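Long-range contact in oxalate biosynthetic component 1 (Burkholderia thailandensis, PDB 5IKY), which produces oxalate in quorum sensing-dependent oxalogenesis, acting as a serine hydrolase with an additional lyase activity: residues Leu928-Ala939 with Asp967-Ala978. Numbering follows the deposited sequence.
Sequences LLKCFAHSSGIA and DRALLVSFGSAA
Leu-929 to His-934 pair in parallel with Ala-969 to Phe-974, residue for residue. Six backbone hydrogen bonds, alternating in direction, join them, from Leu-929 N to Arg-968 O at one end to Phe-974 N to Ala-933 O at the other. On one face, the Phe-932 ring turns its edge to Val-972; Phe-932 CD1 lies 3.9 Å from Val-972 CB. On the other, Leu-971 CD2 packs 3.7 Å from Ala-933 CB.

Ile-938 reaches back over this second face from the first turn of the following helix. Ile-938 CB lies 3.8 Å from Ser-973 OG, which donates to Ser-976 OG; Asp-991 also hydrogen-bonds to Ser-976 OG. Ile-938 CG2 branches toward segment 967-978 and meets Ser-976 CB and Ala-978 CB, both at 3.9 Å. Ile-938 CG1 stands anti to the backbone N (chi1 -174°) and carries Ile-938 CD1 to 3.9 Å from Leu-971 CD1.

Beyond His-934 the register slips by one residue, a beta bulge. Phe-974 O receives His-934 ND1 at 2.9 Å, near the imidazole plane but tilted from it. This bond limits rotation of that ring. Ala-977 N then hydrogen-bonds to Ser-935 O, past the bulge.

Ser-935 adopts a strained backbone (phi 57°, psi -114°) in a type II' turn between strand and helix. Its side chain leaves the backbone away from segment 967-978, and OG hydrogen-bonds to His-1069 NE2. This strand-turn-helix, Ala-His-Ser-Ser-Gly (Ala-933 to Gly-937), matches the small-X-nucleophile-X-small pattern of the alpha/beta hydrolase nucleophile elbow, consistent with Ser-935 as the nucleophile.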
ATOM      1  N   LEU A 928     -11.254   8.394  41.106  1.00110.85           N
ATOM      2  CA  LEU A 928     -11.038   8.264  39.670  1.00107.92           C
ATOM      3  C   LEU A 928     -10.705   6.826  39.286  1.00117.11           C
ATOM      4  O   LEU A 928      -9.688   6.278  39.709  1.00128.69           O
ATOM      5  CB  LEU A 928      -9.918   9.196  39.205  1.00105.68           C
ATOM      6  CG  LEU A 928      -9.557   9.088  37.722  1.00104.72           C
ATOM      7  CD1 LEU A 928     -10.671   9.656  36.849  1.00 93.84           C
ATOM      8  CD2 LEU A 928      -8.229   9.776  37.431  1.00 93.87           C
ATOM      9  N   LEU A 929     -11.571   6.222  38.479  1.00111.60           N
ATOM     10  CA  LEU A 929     -11.369   4.850  38.034  1.00105.36           C
ATOM     11  C   LEU A 929     -10.587   4.810  36.724  1.00105.98           C
ATOM     12  O   LEU A 929     -11.112   5.162  35.666  1.00106.10           O
ATOM     13  CB  LEU A 929     -12.711   4.137  37.871  1.00 96.71           C
ATOM     14  CG  LEU A 929     -12.632   2.667  37.458  1.00 98.40           C
ATOM     15  CD1 LEU A 929     -11.836   1.867  38.480  1.00106.78           C
ATOM     16  CD2 LEU A 929     -14.021   2.081  37.274  1.00 91.07           C
ATOM     17  N   LYS A 930      -9.332   4.383  36.801  1.00 98.31           N
ATOM     18  CA  LYS A 930      -8.476   4.308  35.624  1.00 95.16           C
ATOM     19  C   LYS A 930      -8.400   2.880  35.099  1.00102.72           C
ATOM     20  O   LYS A 930      -7.923   1.979  35.791  1.00 99.79           O
ATOM     21  CB  LYS A 930      -7.078   4.836  35.948  1.00101.16           C
ATOM     22  CG  LYS A 930      -7.050   6.313  36.309  1.00107.72           C
ATOM     23  CD  LYS A 930      -5.725   6.708  36.937  1.00109.99           C
ATOM     24  CE  LYS A 930      -5.523   6.016  38.275  1.00103.36           C
ATOM     25  NZ  LYS A 930      -4.275   6.461  38.956  1.00114.54           N
ATOM     26  N   CYS A 931      -8.875   2.680  33.872  1.00106.44           N
ATOM     27  CA  CYS A 931      -8.945   1.347  33.287  1.00 93.42           C
ATOM     28  C   CYS A 931      -8.097   1.205  32.027  1.00 86.26           C
ATOM     29  O   CYS A 931      -8.023   2.119  31.207  1.00 83.12           O
ATOM     30  CB  CYS A 931     -10.397   0.984  32.959  1.00 84.20           C
ATOM     31  SG  CYS A 931     -11.540   1.098  34.353  1.00114.54           S
ATOM     32  N   PHE A 932      -7.456   0.049  31.889  1.00 88.84           N
ATOM     33  CA  PHE A 932      -6.748  -0.301  30.665  1.00 76.65           C
ATOM     34  C   PHE A 932      -7.616  -1.226  29.822  1.00 80.99           C
ATOM     35  O   PHE A 932      -8.301  -2.101  30.353  1.00 85.63           O
ATOM     36  CB  PHE A 932      -5.408  -0.968  30.978  1.00 82.45           C
ATOM     37  CG  PHE A 932      -4.305   0.001  31.293  1.00 97.26           C
ATOM     38  CD1 PHE A 932      -4.123   1.137  30.520  1.00 89.38           C
ATOM     39  CD2 PHE A 932      -3.458  -0.217  32.367  1.00 91.25           C
ATOM     40  CE1 PHE A 932      -3.108   2.032  30.807  1.00 97.24           C
ATOM     41  CE2 PHE A 932      -2.443   0.674  32.660  1.00 84.53           C
ATOM     42  CZ  PHE A 932      -2.267   1.801  31.880  1.00 93.20           C
ATOM     43  N   ALA A 933      -7.587  -1.026  28.509  1.00 72.47           N
ATOM     44  CA  ALA A 933      -8.372  -1.849  27.600  1.00 67.82           C
ATOM     45  C   ALA A 933      -7.534  -2.327  26.423  1.00 63.98           C
ATOM     46  O   ALA A 933      -6.684  -1.596  25.914  1.00 71.38           O
ATOM     47  CB  ALA A 933      -9.591  -1.081  27.103  1.00 64.17           C
ATOM     48  N   HIS A 934      -7.778  -3.562  26.003  1.00 69.68           N
ATOM     49  CA  HIS A 934      -7.137  -4.113  24.817  1.00 69.58           C
ATOM     50  C   HIS A 934      -8.112  -4.989  24.040  1.00 73.91           C
ATOM     51  O   HIS A 934      -8.941  -5.681  24.635  1.00 60.80           O
ATOM     52  CB  HIS A 934      -5.893  -4.920  25.193  1.00 72.32           C
ATOM     53  CG  HIS A 934      -5.314  -5.698  24.052  1.00 79.12           C
ATOM     54  ND1 HIS A 934      -4.758  -5.093  22.945  1.00 72.71           N
ATOM     55  CD2 HIS A 934      -5.215  -7.032  23.841  1.00 73.86           C
ATOM     56  CE1 HIS A 934      -4.337  -6.021  22.104  1.00 67.78           C
ATOM     57  NE2 HIS A 934      -4.602  -7.206  22.624  1.00 71.28           N
ATOM     58  N   SER A 935      -8.003  -4.947  22.714  1.00 65.20           N
ATOM     59  CA  SER A 935      -8.842  -5.750  21.827  1.00 74.04           C
ATOM     60  C   SER A 935     -10.328  -5.480  22.061  1.00 71.30           C
ATOM     61  O   SER A 935     -10.815  -4.378  21.807  1.00 62.51           O
ATOM     62  CB  SER A 935      -8.537  -7.242  22.008  1.00 60.84           C
ATOM     63  OG  SER A 935      -9.262  -8.030  21.082  1.00 82.76           O
ATOM     64  N   SER A 936     -11.041  -6.487  22.554  1.00 75.06           N
ATOM     65  CA  SER A 936     -12.474  -6.364  22.801  1.00 77.21           C
ATOM     66  C   SER A 936     -12.762  -5.661  24.123  1.00 80.92           C
ATOM     67  O   SER A 936     -13.919  -5.525  24.521  1.00 77.91           O
ATOM     68  CB  SER A 936     -13.137  -7.744  22.792  1.00 58.53           C
ATOM     69  OG  SER A 936     -12.488  -8.624  23.696  1.00 78.35           O
ATOM     70  N   GLY A 937     -11.704  -5.218  24.797  1.00 90.06           N
ATOM     71  CA  GLY A 937     -11.832  -4.553  26.080  1.00 80.86           C
ATOM     72  C   GLY A 937     -12.664  -3.288  26.016  1.00 73.36           C
ATOM     73  O   GLY A 937     -13.433  -2.993  26.931  1.00 66.66           O
ATOM     74  N   ILE A 938     -12.517  -2.539  24.928  1.00 61.11           N
ATOM     75  CA  ILE A 938     -13.265  -1.300  24.755  1.00 70.06           C
ATOM     76  C   ILE A 938     -14.763  -1.588  24.606  1.00 79.50           C
ATOM     77  O   ILE A 938     -15.603  -0.764  24.970  1.00 83.37           O
ATOM     78  CB  ILE A 938     -12.751  -0.495  23.533  1.00 84.06           C
ATOM     79  CG1 ILE A 938     -13.438   0.871  23.454  1.00 75.83           C
ATOM     80  CG2 ILE A 938     -12.941  -1.277  22.241  1.00 84.63           C
ATOM     81  CD1 ILE A 938     -13.288   1.696  24.711  1.00 68.09           C
ATOM     82  N   ALA A 939     -15.091  -2.770  24.093  1.00 65.10           N
ATOM     83  CA  ALA A 939     -16.483  -3.178  23.938  1.00 70.38           C
ATOM     84  C   ALA A 939     -17.102  -3.514  25.289  1.00 79.51           C
ATOM     85  O   ALA A 939     -18.217  -3.092  25.597  1.00 76.70           O
ATOM     86  CB  ALA A 939     -16.589  -4.366  22.997  1.00 60.76           C
ATOM     87  N   ASP A 967     -17.416  11.096  34.627  1.00106.56           N
ATOM     88  CA  ASP A 967     -16.206  11.908  34.662  1.00108.46           C
ATOM     89  C   ASP A 967     -15.274  11.419  35.767  1.00109.04           C
ATOM     90  O   ASP A 967     -14.118  11.833  35.851  1.00108.02           O
ATOM     91  CB  ASP A 967     -16.547  13.386  34.864  1.00114.56           C
ATOM     92  CG  ASP A 967     -15.550  14.313  34.193  1.00129.37           C
ATOM     93  OD1 ASP A 967     -14.403  13.883  33.950  1.00126.11           O
ATOM     94  OD2 ASP A 967     -15.912  15.474  33.907  1.00143.47           O
ATOM     95  N   ARG A 968     -15.788  10.532  36.614  1.00106.81           N
ATOM     96  CA  ARG A 968     -14.991   9.934  37.679  1.00109.54           C
ATOM     97  C   ARG A 968     -14.371   8.617  37.221  1.00113.62           C
ATOM     98  O   ARG A 968     -13.977   7.785  38.040  1.00112.22           O
ATOM     99  CB  ARG A 968     -15.845   9.710  38.928  1.00112.36           C
ATOM    100  CG  ARG A 968     -16.407  10.985  39.532  1.00110.08           C
ATOM    101  CD  ARG A 968     -15.311  12.010  39.788  1.00113.55           C
ATOM    102  NE  ARG A 968     -14.230  11.471  40.609  1.00126.32           N
ATOM    103  CZ  ARG A 968     -13.136  12.148  40.943  1.00132.71           C
ATOM    104  NH1 ARG A 968     -12.980  13.399  40.532  1.00135.94           N
ATOM    105  NH2 ARG A 968     -12.202  11.579  41.693  1.00136.33           N
ATOM    106  N   ALA A 969     -14.289   8.435  35.907  1.00116.48           N
ATOM    107  CA  ALA A 969     -13.684   7.242  35.327  1.00 99.56           C
ATOM    108  C   ALA A 969     -12.889   7.597  34.075  1.00 98.91           C
ATOM    109  O   ALA A 969     -13.184   8.582  33.399  1.00 99.11           O
ATOM    110  CB  ALA A 969     -14.749   6.205  35.006  1.00 90.92           C
ATOM    111  N   LEU A 970     -11.881   6.787  33.769  1.00103.06           N
ATOM    112  CA  LEU A 970     -11.003   7.048  32.635  1.00 91.39           C
ATOM    113  C   LEU A 970     -10.670   5.759  31.887  1.00 93.66           C
ATOM    114  O   LEU A 970     -10.606   4.686  32.487  1.00104.91           O
ATOM    115  CB  LEU A 970      -9.721   7.732  33.109  1.00 96.43           C
ATOM    116  CG  LEU A 970      -8.693   8.106  32.043  1.00 99.57           C
ATOM    117  CD1 LEU A 970      -9.012   9.460  31.421  1.00101.22           C
ATOM    118  CD2 LEU A 970      -7.302   8.086  32.641  1.00 98.52           C
ATOM    119  N   LEU A 971     -10.454   5.867  30.579  1.00 83.57           N
ATOM    120  CA  LEU A 971     -10.185   4.696  29.753  1.00 90.18           C
ATOM    121  C   LEU A 971      -9.020   4.897  28.788  1.00 90.28           C
ATOM    122  O   LEU A 971      -8.992   5.859  28.021  1.00 89.47           O
ATOM    123  CB  LEU A 971     -11.435   4.316  28.962  1.00100.22           C
ATOM    124  CG  LEU A 971     -12.031   2.939  29.240  1.00103.59           C
ATOM    125  CD1 LEU A 971     -13.304   2.768  28.435  1.00110.02           C
ATOM    126  CD2 LEU A 971     -11.028   1.849  28.904  1.00 99.28           C
ATOM    127  N   VAL A 972      -8.063   3.978  28.831  1.00 82.70           N
ATOM    128  CA  VAL A 972      -6.977   3.958  27.859  1.00 81.68           C
ATOM    129  C   VAL A 972      -7.005   2.634  27.102  1.00 80.13           C
ATOM    130  O   VAL A 972      -6.763   1.573  27.680  1.00 81.04           O
ATOM    131  CB  VAL A 972      -5.602   4.145  28.523  1.00 87.75           C
ATOM    132  CG1 VAL A 972      -4.500   4.082  27.476  1.00 70.46           C
ATOM    133  CG2 VAL A 972      -5.551   5.462  29.285  1.00 81.83           C
ATOM    134  N   SER A 973      -7.306   2.699  25.811  1.00 77.56           N
ATOM    135  CA  SER A 973      -7.479   1.495  25.008  1.00 77.01           C
ATOM    136  C   SER A 973      -6.368   1.328  23.976  1.00 72.03           C
ATOM    137  O   SER A 973      -6.131   2.211  23.152  1.00 76.72           O
ATOM    138  CB  SER A 973      -8.844   1.520  24.309  1.00 77.61           C
ATOM    139  OG  SER A 973      -9.069   0.329  23.573  1.00 74.70           O
ATOM    140  N   PHE A 974      -5.686   0.188  24.033  1.00 68.13           N
ATOM    141  CA  PHE A 974      -4.685  -0.160  23.032  1.00 68.87           C
ATOM    142  C   PHE A 974      -5.245  -1.214  22.086  1.00 77.63           C
ATOM    143  O   PHE A 974      -5.550  -2.335  22.497  1.00 76.10           O
ATOM    144  CB  PHE A 974      -3.401  -0.666  23.693  1.00 81.00           C
ATOM    145  CG  PHE A 974      -2.657   0.389  24.460  1.00 84.14           C
ATOM    146  CD1 PHE A 974      -2.883   0.571  25.816  1.00 66.65           C
ATOM    147  CD2 PHE A 974      -1.732   1.201  23.825  1.00 80.56           C
ATOM    148  CE1 PHE A 974      -2.200   1.542  26.522  1.00 73.22           C
ATOM    149  CE2 PHE A 974      -1.046   2.174  24.525  1.00 85.16           C
ATOM    150  CZ  PHE A 974      -1.280   2.346  25.876  1.00 79.74           C
ATOM    151  N   GLY A 975      -5.380  -0.845  20.816  1.00 76.86           N
ATOM    152  CA  GLY A 975      -5.969  -1.730  19.830  1.00 66.25           C
ATOM    153  C   GLY A 975      -7.452  -1.921  20.077  1.00 69.75           C
ATOM    154  O   GLY A 975      -7.891  -3.004  20.464  1.00 70.43           O
ATOM    155  N   SER A 976      -8.227  -0.864  19.860  1.00 64.73           N
ATOM    156  CA  SER A 976      -9.674  -0.935  20.018  1.00 61.61           C
ATOM    157  C   SER A 976     -10.299  -1.748  18.890  1.00 59.78           C
ATOM    158  O   SER A 976     -10.278  -1.336  17.730  1.00 65.24           O
ATOM    159  CB  SER A 976     -10.282   0.467  20.063  1.00 62.69           C
ATOM    160  OG  SER A 976      -9.751   1.213  21.142  1.00 68.60           O
ATOM    161  N   ALA A 977     -10.850  -2.905  19.239  1.00 59.20           N
ATOM    162  CA  ALA A 977     -11.406  -3.826  18.254  1.00 65.31           C
ATOM    163  C   ALA A 977     -12.913  -3.646  18.095  1.00 64.03           C
ATOM    164  O   ALA A 977     -13.585  -4.462  17.463  1.00 67.54           O
ATOM    165  CB  ALA A 977     -11.084  -5.261  18.638  1.00 53.61           C
ATOM    166  N   ALA A 978     -13.436  -2.570  18.673  1.00 61.89           N
ATOM    167  CA  ALA A 978     -14.853  -2.251  18.568  1.00 67.20           C
ATOM    168  C   ALA A 978     -15.032  -0.746  18.434  1.00 68.29           C
ATOM    169  O   ALA A 978     -14.182   0.026  18.876  1.00 69.91           O
ATOM    170  CB  ALA A 978     -15.615  -2.779  19.778  1.00 55.14           C
TER